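Local structure of nitroreductase (Desulfitobacterium hafniense, 3PXV) at residues I115-I120 with C164-G169; R13-D18 with A130-G135; Q60-E65 with E148-R153. The protein binds flavin mononucleotide and, as a member of the nitroreductase family, probably works as an FMN-dependent oxidoreductase. All blocks are in the same frame, centred on the assembly; numbering follows the deposited sequence.

Contact 1. Residues I115-I120 with C164-G169; sequences ILCQTI and CSVLLG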
loop_
_atom_site.group_PDB
_atom_site.type_symbol
_atom_site.label_atom_id
_atom_site.label_comp_id
_atom_site.label_asym_id
_atom_site.label_seq_id
_atom_site.Cartn_x
_atom_site.Cartn_y
_atom_site.Cartn_z
ATOM N N ILE B 115 1.411 1.480 0.559
ATOM C CA ILE B 115 2.434 0.502 0.236
ATOM C C ILE B 115 3.283 0.232 1.452
ATOM O O ILE B 115 3.608 -0.907 1.739
ATOM C CB ILE B 115 3.320 0.994 -0.887
ATOM C CG1 ILE B 115 2.516 0.960 -2.193
ATOM C CG2 ILE B 115 4.597 0.142 -0.973
ATOM C CD1 ILE B 115 3.256 1.425 -3.441
ATOM N N LEU B 116 3.643 1.281 2.183
ATOM C CA LEU B 116 4.488 1.099 3.339
ATOM C C LEU B 116 3.723 0.475 4.523
ATOM O O LEU B 116 4.270 -0.399 5.226
ATOM C CB LEU B 116 5.143 2.418 3.699
ATOM C CG LEU B 116 6.106 2.524 4.891
ATOM C CD1 LEU B 116 7.098 3.628 4.652
ATOM C CD2 LEU B 116 5.323 2.741 6.206
ATOM N N CYS B 117 2.473 0.902 4.745
ATOM C CA CYS B 117 1.709 0.363 5.865
ATOM C C CYS B 117 1.466 -1.121 5.705
ATOM O O CYS B 117 1.525 -1.848 6.681
ATOM C CB CYS B 117 0.427 1.156 6.125
ATOM S SG CYS B 117 0.858 2.791 6.820
ATOM N N GLN B 118 1.218 -1.578 4.475
ATOM C CA GLN B 118 1.040 -3.020 4.208
ATOM C C GLN B 118 2.370 -3.734 4.441
ATOM O O GLN B 118 2.396 -4.820 5.005
ATOM C CB GLN B 118 0.487 -3.283 2.796
ATOM C CG GLN B 118 0.315 -4.743 2.410
ATOM C CD GLN B 118 -0.691 -5.525 3.250
ATOM O OE1 GLN B 118 -1.084 -5.097 4.309
ATOM N NE2 GLN B 118 -1.092 -6.697 2.772
ATOM N N THR B 119 3.480 -3.128 4.043
ATOM C CA THR B 119 4.779 -3.763 4.285
ATOM C C THR B 119 4.991 -3.971 5.794
ATOM O O THR B 119 5.449 -5.036 6.234
ATOM C CB THR B 119 5.888 -2.950 3.712
ATOM O OG1 THR B 119 5.634 -2.750 2.319
ATOM C CG2 THR B 119 7.229 -3.660 3.913
ATOM N N ILE B 120 4.616 -2.970 6.589
ATOM C CA ILE B 120 4.675 -3.099 8.039
ATOM C C ILE B 120 3.792 -4.268 8.514
ATOM O O ILE B 120 4.255 -5.152 9.252
ATOM C CB ILE B 120 4.188 -1.808 8.770
ATOM C CG1 ILE B 120 5.139 -0.645 8.486
ATOM C CG2 ILE B 120 4.043 -2.092 10.276
ATOM C CD1 ILE B 120 4.767 0.681 9.114
ATOM N N CYS B 164 -1.100 7.458 7.903
ATOM C CA CYS B 164 -1.777 6.295 8.445
ATOM C C CYS B 164 -0.940 5.780 9.599
ATOM O O CYS B 164 0.094 6.357 9.923
ATOM C CB CYS B 164 -1.987 5.226 7.381
ATOM S SG CYS B 164 -3.204 3.987 7.837
ATOM N N SER B 165 -1.399 4.735 10.259
ATOM C CA SER B 165 -0.631 4.180 11.367
ATOM C C SER B 165 -0.889 2.724 11.427
ATOM O O SER B 165 -1.875 2.280 10.911
ATOM C CB SER B 165 -1.061 4.815 12.693
ATOM O OG SER B 165 -2.399 4.466 13.029
ATOM N N VAL B 166 0.005 1.976 12.044
ATOM C CA VAL B 166 -0.197 0.546 12.227
ATOM C C VAL B 166 0.041 0.255 13.677
ATOM O O VAL B 166 1.126 0.499 14.157
ATOM C CB VAL B 166 0.773 -0.317 11.426
ATOM C CG1 VAL B 166 0.399 -1.788 11.636
ATOM C CG2 VAL B 166 0.739 0.064 9.935
ATOM N N LEU B 167 -0.961 -0.286 14.369
ATOM C CA LEU B 167 -0.821 -0.605 15.788
ATOM C C LEU B 167 -0.163 -1.978 15.887
ATOM O O LEU B 167 -0.415 -2.836 15.027
ATOM C CB LEU B 167 -2.167 -0.596 16.505
ATOM C CG LEU B 167 -3.081 0.604 16.244
ATOM C CD1 LEU B 167 -4.434 0.355 16.891
ATOM C CD2 LEU B 167 -2.432 1.915 16.756
ATOM N N LEU B 168 0.654 -2.182 16.926
ATOM C CA LEU B 168 1.393 -3.409 17.082
ATOM C C LEU B 168 1.367 -3.943 18.506
ATOM O O LEU B 168 1.408 -3.182 19.466
ATOM C CB LEU B 168 2.849 -3.186 16.681
ATOM C CG LEU B 168 3.186 -2.613 15.291
ATOM C CD1 LEU B 168 4.662 -2.353 15.190
ATOM C CD2 LEU B 168 2.706 -3.501 14.139
ATOM N N GLY B 169 1.319 -5.265 18.633
ATOM C CA GLY B 169 1.374 -5.920 19.935
ATOM C C GLY B 169 1.112 -7.401 19.809
ATOM O O GLY B 169 1.305 -7.972 18.749
#
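Val166, on strand 161-169, sets its CG2 methyl into the shallow hollow between Cys117 and Ile120, which lie one turn apart on helix 106-126, with CG1 against Ile120 CG2. The helix runs almost parallel to the strand, the axes of the two short segments differing by 6° and approaching to 8.7 Å, and Cys117 and Ile120 face the strand from the same side of the helix. CG2 of Val166 sits deepest: it is 4.0 Å from CB of Cys117, about as near to the carbonyl O of that residue, and also touches CG2 of Ile120. The branches of Ile120 divide the work. CG2, set anti to its backbone N, lies 3.9 Å from CB of Val166, while CD1 brushes CG2 of the valine; the two side chains slide past each other in opposite directions. At one end of the row the thiol of Cys117, anti to its carbonyl carbon (chi1 -71°), rests on the strand with SG 3.8 Å from CB of Cys164. At the other, CD2 of Leu168 reaches CG2 of Ile120 at 4.3 Å, a looser touch. No hydrogen bond crosses the interface, and all five residues are buried. Ile97 of strand 95-101 and Ile32 of helix 26-36 also pack on Ile120, while Met133 lies against Val166. On the helix, Thr119 OG1 hydrogen-bonds with Gln118 NE2 of the second subunit; the reciprocal bond is weak. Such packing of a long helix between the sheet and the partner subunit is typical of the dimeric FMN-dependent nitroreductase fold.

Contact 2. Residues R13-D18 with A130-G135; sequences RYSCRD and ANIMCG. With FMN (flavin mononucleotide), chain F.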
loop_
_atom_site.group_PDB
_atom_site.type_symbol
_atom_site.label_atom_id
_atom_site.label_comp_id
_atom_site.label_asym_id
_atom_site.label_seq_id
_atom_site.Cartn_x
_atom_site.Cartn_y
_atom_site.Cartn_z
ATOM N N ARG B 13 -2.897 -12.628 7.705
ATOM C CA ARG B 13 -2.862 -11.309 8.287
ATOM C C ARG B 13 -4.279 -10.874 8.510
ATOM O O ARG B 13 -5.091 -10.953 7.620
ATOM C CB ARG B 13 -2.183 -10.319 7.379
ATOM C CG ARG B 13 -2.176 -8.861 7.930
ATOM C CD ARG B 13 -2.455 -7.803 6.832
ATOM N NE ARG B 13 -3.681 -8.193 6.147
ATOM C CZ ARG B 13 -4.920 -8.011 6.605
ATOM N NH1 ARG B 13 -5.167 -7.360 7.734
ATOM N NH2 ARG B 13 -5.929 -8.439 5.887
ATOM N N TYR B 14 -4.568 -10.394 9.711
ATOM C CA TYR B 14 -5.919 -10.002 10.080
ATOM C C TYR B 14 -5.812 -8.723 10.926
ATOM O O TYR B 14 -4.731 -8.410 11.449
ATOM C CB TYR B 14 -6.582 -11.137 10.903
ATOM C CG TYR B 14 -6.016 -11.302 12.319
ATOM C CD1 TYR B 14 -4.888 -12.071 12.555
ATOM C CD2 TYR B 14 -6.630 -10.686 13.418
ATOM C CE1 TYR B 14 -4.357 -12.212 13.841
ATOM C CE2 TYR B 14 -6.111 -10.825 14.716
ATOM C CZ TYR B 14 -4.971 -11.589 14.918
ATOM O OH TYR B 14 -4.452 -11.741 16.185
ATOM N N SER B 15 -6.930 -8.011 11.074
ATOM C CA SER B 15 -6.964 -6.807 11.886
ATOM C C SER B 15 -7.233 -7.144 13.344
ATOM O O SER B 15 -8.326 -7.564 13.699
ATOM C CB SER B 15 -8.019 -5.843 11.375
ATOM O OG SER B 15 -7.606 -5.241 10.174
ATOM N N CYS B 16 -6.246 -6.969 14.201
ATOM C CA CYS B 16 -6.431 -7.258 15.624
ATOM C C CYS B 16 -7.077 -6.074 16.350
ATOM O O CYS B 16 -6.631 -4.919 16.183
ATOM C CB CYS B 16 -5.082 -7.591 16.273
ATOM S SG CYS B 16 -5.128 -7.868 18.033
ATOM N N ARG B 17 -8.107 -6.344 17.146
ATOM C CA ARG B 17 -8.754 -5.275 17.904
ATOM C C ARG B 17 -8.833 -5.543 19.430
ATOM O O ARG B 17 -9.777 -5.139 20.102
ATOM C CB ARG B 17 -10.141 -5.002 17.333
ATOM C CG ARG B 17 -10.080 -4.392 15.967
ATOM C CD ARG B 17 -11.441 -3.910 15.506
ATOM N NE ARG B 17 -11.313 -3.348 14.166
ATOM C CZ ARG B 17 -11.533 -4.022 13.043
ATOM N NH1 ARG B 17 -11.951 -5.291 13.075
ATOM N NH2 ARG B 17 -11.362 -3.410 11.872
ATOM N N ASP B 18 -7.813 -6.188 19.962
ATOM C CA ASP B 18 -7.775 -6.514 21.370
ATOM C C ASP B 18 -6.357 -6.998 21.645
ATOM O O ASP B 18 -6.009 -8.160 21.387
ATOM C CB ASP B 18 -8.806 -7.608 21.660
ATOM C CG ASP B 18 -8.852 -8.002 23.109
ATOM O OD1 ASP B 18 -8.284 -7.283 23.945
ATOM O OD2 ASP B 18 -9.479 -9.033 23.415
ATOM N N ALA B 130 0.888 -9.145 16.247
ATOM C CA ALA B 130 -0.443 -8.753 15.839
ATOM C C ALA B 130 -0.438 -7.277 15.486
ATOM O O ALA B 130 0.317 -6.484 16.054
ATOM C CB ALA B 130 -1.449 -9.036 16.963
ATOM N N ASN B 131 -1.303 -6.899 14.554
ATOM C CA ASN B 131 -1.343 -5.530 14.073
ATOM C C ASN B 131 -2.697 -5.125 13.491
ATOM O O ASN B 131 -3.576 -5.962 13.256
ATOM C CB ASN B 131 -0.288 -5.361 12.984
ATOM C CG ASN B 131 -0.492 -6.312 11.821
ATOM O OD1 ASN B 131 -1.216 -5.986 10.877
ATOM N ND2 ASN B 131 0.101 -7.527 11.903
ATOM N N ILE B 132 -2.849 -3.823 13.262
ATOM C CA ILE B 132 -4.013 -3.282 12.605
ATOM C C ILE B 132 -3.691 -1.883 12.072
ATOM O O ILE B 132 -3.062 -1.088 12.787
ATOM C CB ILE B 132 -5.243 -3.183 13.545
ATOM C CG1 ILE B 132 -6.479 -2.817 12.735
ATOM C CG2 ILE B 132 -5.042 -2.107 14.666
ATOM C CD1 ILE B 132 -7.764 -2.728 13.560
HETATM N N MSE B 133 -4.117 -1.599 10.827
HETATM C CA MSE B 133 -4.019 -0.255 10.242
HETATM C C MSE B 133 -5.040 0.617 10.972
HETATM O O MSE B 133 -6.192 0.226 11.170
HETATM C CB MSE B 133 -4.324 -0.254 8.737
HETATM C CG MSE B 133 -3.103 -0.113 7.801
HETATM SE SE MSE B 133 -2.000 -1.643 7.727
HETATM C CE MSE B 133 -2.632 -2.344 6.091
ATOM N N CYS B 134 -4.641 1.802 11.395
ATOM C CA CYS B 134 -5.567 2.609 12.141
ATOM C C CYS B 134 -5.507 4.007 11.639
ATOM O O CYS B 134 -4.571 4.719 11.905
ATOM C CB CYS B 134 -5.232 2.536 13.610
ATOM S SG CYS B 134 -6.278 3.481 14.635
ATOM N N GLY B 135 -6.524 4.393 10.891
ATOM C CA GLY B 135 -6.626 5.744 10.366
ATOM C C GLY B 135 -7.128 6.694 11.433
ATOM O O GLY B 135 -6.999 7.924 11.281
HETATM N N1 FMN F . -9.899 -0.737 11.646
HETATM C C2 FMN F . -10.202 -0.119 12.844
HETATM O O2 FMN F . -10.713 -0.728 13.782
HETATM N N3 FMN F . -9.929 1.211 13.000
HETATM C C4 FMN F . -9.366 1.954 11.992
HETATM O O4 FMN F . -9.157 3.140 12.200
HETATM C C4A FMN F . -9.058 1.330 10.782
HETATM N N5 FMN F . -8.491 2.020 9.748
HETATM C C5A FMN F . -7.959 1.347 8.677
HETATM C C6 FMN F . -7.156 2.039 7.765
HETATM C C7 FMN F . -6.598 1.389 6.672
HETATM C C7M FMN F . -5.750 2.163 5.737
HETATM C C8 FMN F . -6.853 0.039 6.486
HETATM C C8M FMN F . -6.286 -0.712 5.336
HETATM C C9 FMN F . -7.653 -0.660 7.396
HETATM C C9A FMN F . -8.216 -0.003 8.507
HETATM N N10 FMN F . -9.021 -0.656 9.426
HETATM C C10 FMN F . -9.328 -0.028 10.616
HETATM C "C1'" FMN F . -9.030 -2.156 9.417
HETATM C "C2'" FMN F . -10.074 -2.653 8.431
HETATM O "O2'" FMN F . -11.345 -2.545 9.041
HETATM C "C3'" FMN F . -9.747 -4.089 8.031
HETATM O "O3'" FMN F . -8.497 -4.159 7.378
HETATM C "C4'" FMN F . -10.811 -4.627 7.091
HETATM O "O4'" FMN F . -12.004 -4.652 7.815
HETATM C "C5'" FMN F . -10.484 -6.026 6.568
HETATM O "O5'" FMN F . -10.311 -6.919 7.652
HETATM P P FMN F . -8.901 -7.640 7.915
HETATM O O1P FMN F . -9.017 -8.356 9.222
HETATM O O2P FMN F . -7.733 -6.638 8.003
HETATM O O3P FMN F . -8.750 -8.599 6.782
HETATM O O HOH W 1 -3.584 -6.276 9.908
HETATM O O HOH W 2 -3.145 -9.241 13.565
HETATM O O HOH W 3 -5.236 -4.153 9.305
#
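Where the loop 13-18 passes strand 130-133, Ile132 CG1 stands anti to its backbone N (chi1 -171°) and Arg17 CG anti to its carbonyl carbon (chi1 -68°); beyond these atoms both chains are extended, which carries Ile132 CD1 and Arg17 NE to within 3.7 Å of each other. The side chains cross at about a right angle. This is the FMN site of the nitroreductase fold, in which the loop after the first helix grips the cofactor from phosphate to pyrimidine. Arg17 NE gives a nearly straight bond to flavin O2 (2.7 Å), and NH2 reaches N1 at 3.1 Å, so the guanidinium meets the pyrimidine by its edge. An alanine at Arg17 would probably leave O2 and N1 without these donors and open a gap beside Ile132 CD1. At the phosphate, Arg13 NH1 and Ser15 OG both bind O2P, Arg13 NH2 takes O3P, and Ser15 N donates to O1P. Tyr91, Lys175 and His178 add further hydrogen bonds to the cofactor. The backbones are joined by Cys16 N and Asn131 O, 3.0 Å apart and in line with the hydrogen (179°). Asn131 ND2 turns to Thr125 OG1 and Ile129 O, outside the interface. A water receives a hydrogen bond from Met133 N and donates to Ser15 OG, its oxygen 2.7 Å from OG.

Contact 3. Residues Q60-E65 with E148-R153; sequences QEMEAE and EEFSKR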
loop_
_atom_site.group_PDB
_atom_site.type_symbol
_atom_site.label_atom_id
_atom_site.label_comp_id
_atom_site.label_asym_id
_atom_site.label_seq_id
_atom_site.Cartn_x
_atom_site.Cartn_y
_atom_site.Cartn_z
ATOM N N GLN B 60 -2.047 7.504 24.876
ATOM C CA GLN B 60 -3.312 7.784 25.583
ATOM C C GLN B 60 -3.846 9.182 25.268
ATOM O O GLN B 60 -5.053 9.374 25.139
ATOM C CB GLN B 60 -3.169 7.640 27.117
ATOM C CG GLN B 60 -2.953 6.206 27.655
ATOM C CD GLN B 60 -2.867 6.150 29.208
ATOM O OE1 GLN B 60 -2.335 7.055 29.847
ATOM N NE2 GLN B 60 -3.393 5.077 29.799
ATOM N N GLU B 61 -2.957 10.160 25.153
ATOM C CA GLU B 61 -3.403 11.528 24.888
ATOM C C GLU B 61 -3.989 11.671 23.496
ATOM O O GLU B 61 -5.014 12.307 23.320
ATOM C CB GLU B 61 -2.276 12.540 25.138
ATOM C CG GLU B 61 -1.900 12.690 26.614
ATOM C CD GLU B 61 -0.895 13.799 26.891
ATOM O OE1 GLU B 61 -0.750 14.707 26.047
ATOM O OE2 GLU B 61 -0.265 13.788 27.981
HETATM N N MSE B 62 -3.355 11.048 22.514
HETATM C CA MSE B 62 -3.825 11.121 21.156
HETATM C C MSE B 62 -5.155 10.371 21.046
HETATM O O MSE B 62 -6.052 10.767 20.290
HETATM C CB MSE B 62 -2.773 10.540 20.187
HETATM C CG MSE B 62 -1.510 11.354 20.095
HETATM SE SE MSE B 62 -0.136 10.561 18.976
HETATM C CE MSE B 62 -1.143 10.499 17.358
ATOM N N GLU B 63 -5.288 9.299 21.820
ATOM C CA GLU B 63 -6.508 8.495 21.806
ATOM C C GLU B 63 -7.674 9.295 22.381
ATOM O O GLU B 63 -8.750 9.343 21.788
ATOM C CB GLU B 63 -6.311 7.185 22.588
ATOM C CG GLU B 63 -7.531 6.241 22.508
ATOM C CD GLU B 63 -7.299 4.889 23.180
ATOM O OE1 GLU B 63 -6.801 4.860 24.317
ATOM O OE2 GLU B 63 -7.634 3.855 22.570
ATOM N N ALA B 64 -7.449 9.910 23.541
ATOM C CA ALA B 64 -8.472 10.699 24.217
ATOM C C ALA B 64 -8.858 11.923 23.386
ATOM O O ALA B 64 -10.023 12.302 23.349
ATOM C CB ALA B 64 -8.010 11.098 25.612
ATOM N N GLU B 65 -7.894 12.534 22.708
ATOM C CA GLU B 65 -8.185 13.659 21.811
ATOM C C GLU B 65 -9.014 13.163 20.613
ATOM O O GLU B 65 -10.026 13.786 20.231
ATOM C CB GLU B 65 -6.906 14.332 21.328
ATOM C CG GLU B 65 -7.137 15.496 20.358
ATOM C CD GLU B 65 -7.951 16.655 20.946
ATOM O OE1 GLU B 65 -7.944 16.854 22.207
ATOM O OE2 GLU B 65 -8.569 17.377 20.117
ATOM N N GLU B 148 -0.003 20.718 16.045
ATOM C CA GLU B 148 1.431 21.063 16.067
ATOM C C GLU B 148 2.127 20.395 17.247
ATOM O O GLU B 148 3.242 19.929 17.115
ATOM C CB GLU B 148 1.671 22.565 16.133
ATOM C CG GLU B 148 3.128 22.942 15.801
ATOM C CD GLU B 148 3.558 24.312 16.341
ATOM O OE1 GLU B 148 2.834 24.898 17.193
ATOM O OE2 GLU B 148 4.647 24.788 15.924
ATOM N N GLU B 149 1.453 20.357 18.389
ATOM C CA GLU B 149 1.947 19.691 19.579
ATOM C C GLU B 149 2.237 18.212 19.315
ATOM O O GLU B 149 3.364 17.754 19.526
ATOM C CB GLU B 149 0.906 19.800 20.695
ATOM C CG GLU B 149 1.261 19.091 22.000
ATOM C CD GLU B 149 0.095 19.095 22.997
ATOM O OE1 GLU B 149 -0.632 20.122 23.078
ATOM O OE2 GLU B 149 -0.088 18.063 23.683
ATOM N N PHE B 150 1.229 17.452 18.876
ATOM C CA PHE B 150 1.472 16.050 18.609
ATOM C C PHE B 150 2.538 15.900 17.524
ATOM O O PHE B 150 3.341 14.989 17.592
ATOM C CB PHE B 150 0.195 15.281 18.242
ATOM C CG PHE B 150 -0.788 15.153 19.374
ATOM C CD1 PHE B 150 -0.390 14.657 20.599
ATOM C CD2 PHE B 150 -2.124 15.499 19.198
ATOM C CE1 PHE B 150 -1.298 14.546 21.643
ATOM C CE2 PHE B 150 -3.045 15.384 20.236
ATOM C CZ PHE B 150 -2.636 14.908 21.456
ATOM N N SER B 151 2.575 16.805 16.551
ATOM C CA SER B 151 3.564 16.695 15.484
ATOM C C SER B 151 4.972 16.780 16.031
ATOM O O SER B 151 5.828 15.980 15.666
ATOM C CB SER B 151 3.324 17.718 14.376
ATOM O OG SER B 151 2.121 17.410 13.670
ATOM N N LYS B 152 5.212 17.723 16.931
ATOM C CA LYS B 152 6.536 17.880 17.512
ATOM C C LYS B 152 6.847 16.738 18.461
ATOM O O LYS B 152 7.955 16.233 18.493
ATOM C CB LYS B 152 6.667 19.223 18.236
ATOM C CG LYS B 152 6.643 20.415 17.306
ATOM C CD LYS B 152 6.808 21.739 18.064
ATOM C CE LYS B 152 5.622 22.026 18.991
ATOM N NZ LYS B 152 5.642 23.431 19.515
ATOM N N ARG B 153 5.877 16.323 19.247
ATOM C CA ARG B 153 6.131 15.227 20.173
ATOM C C ARG B 153 6.461 13.945 19.405
ATOM O O ARG B 153 7.274 13.140 19.856
ATOM C CB ARG B 153 4.952 15.035 21.120
ATOM C CG ARG B 153 4.749 16.232 22.021
ATOM C CD ARG B 153 3.494 16.102 22.840
ATOM N NE ARG B 153 3.582 15.045 23.834
ATOM C CZ ARG B 153 2.611 14.753 24.695
ATOM N NH1 ARG B 153 1.456 15.425 24.671
ATOM N NH2 ARG B 153 2.792 13.785 25.573
#
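Two antiparallel helices, 56-72 and 147-154, pack at the periphery of the fold, and the ring of Phe150 fills the space between their short segments, whose axes are 11.8 Å apart. CG of Met62, a selenomethionine, lies over one face of that ring, 3.7 Å from its centroid and displaced toward the rim, where CD1 and CE1 are nearest: a CH-pi contact. SE stands obliquely at 5.0 Å from the centroid, completing a Met-aromatic pair. Glu65 CG comes to the ring edge near its plane, and Glu61 CB touches CE1. Beside this apolar patch runs a salt-bridge network of Glu61, Glu149 and Arg153. Arg153 NH1 donates to Glu61 OE1 at 2.7 Å, meeting the oxygen from above the carboxylate plane, the carboxylate and guanidinium planes being 68° apart. The same NH1 reaches back one helical turn to the anti lone pair of Glu149 OE2 at 3.2 Å, a more bent bond. These two carboxylate oxygens are only 4.2 Å apart, and their mutual repulsion is probably offset by the arginine between them together with Arg146, whose NH2 forms salt bridges with both Glu149 OE2 and Glu61 OE1.

Contacts 1 and 2 belong to the buried centre of the chain and touch each other: strands 161-169 and 130-133 are sheet neighbours, Leu167 N lies 2.7 Å from Ile132 O, and Ser165 OG hydrogen-bonds to Cys134 O. Contact 1 is mainly apolar, helix against strand, with no hydrogen bond across it; contact 2 is largely polar, with arginines and a serine directed at the flavin and waters bridging the two segments. Both also reach the second subunit. Contact 3 stands apart, its centre about 19 Å and 21 Å from those of contacts 1 and 2. Partly buried, it joins two peripheral helices by an aromatic core flanked by charged pairs. Helix 147-154 leads along the chain into strand 161-169 of contact 1.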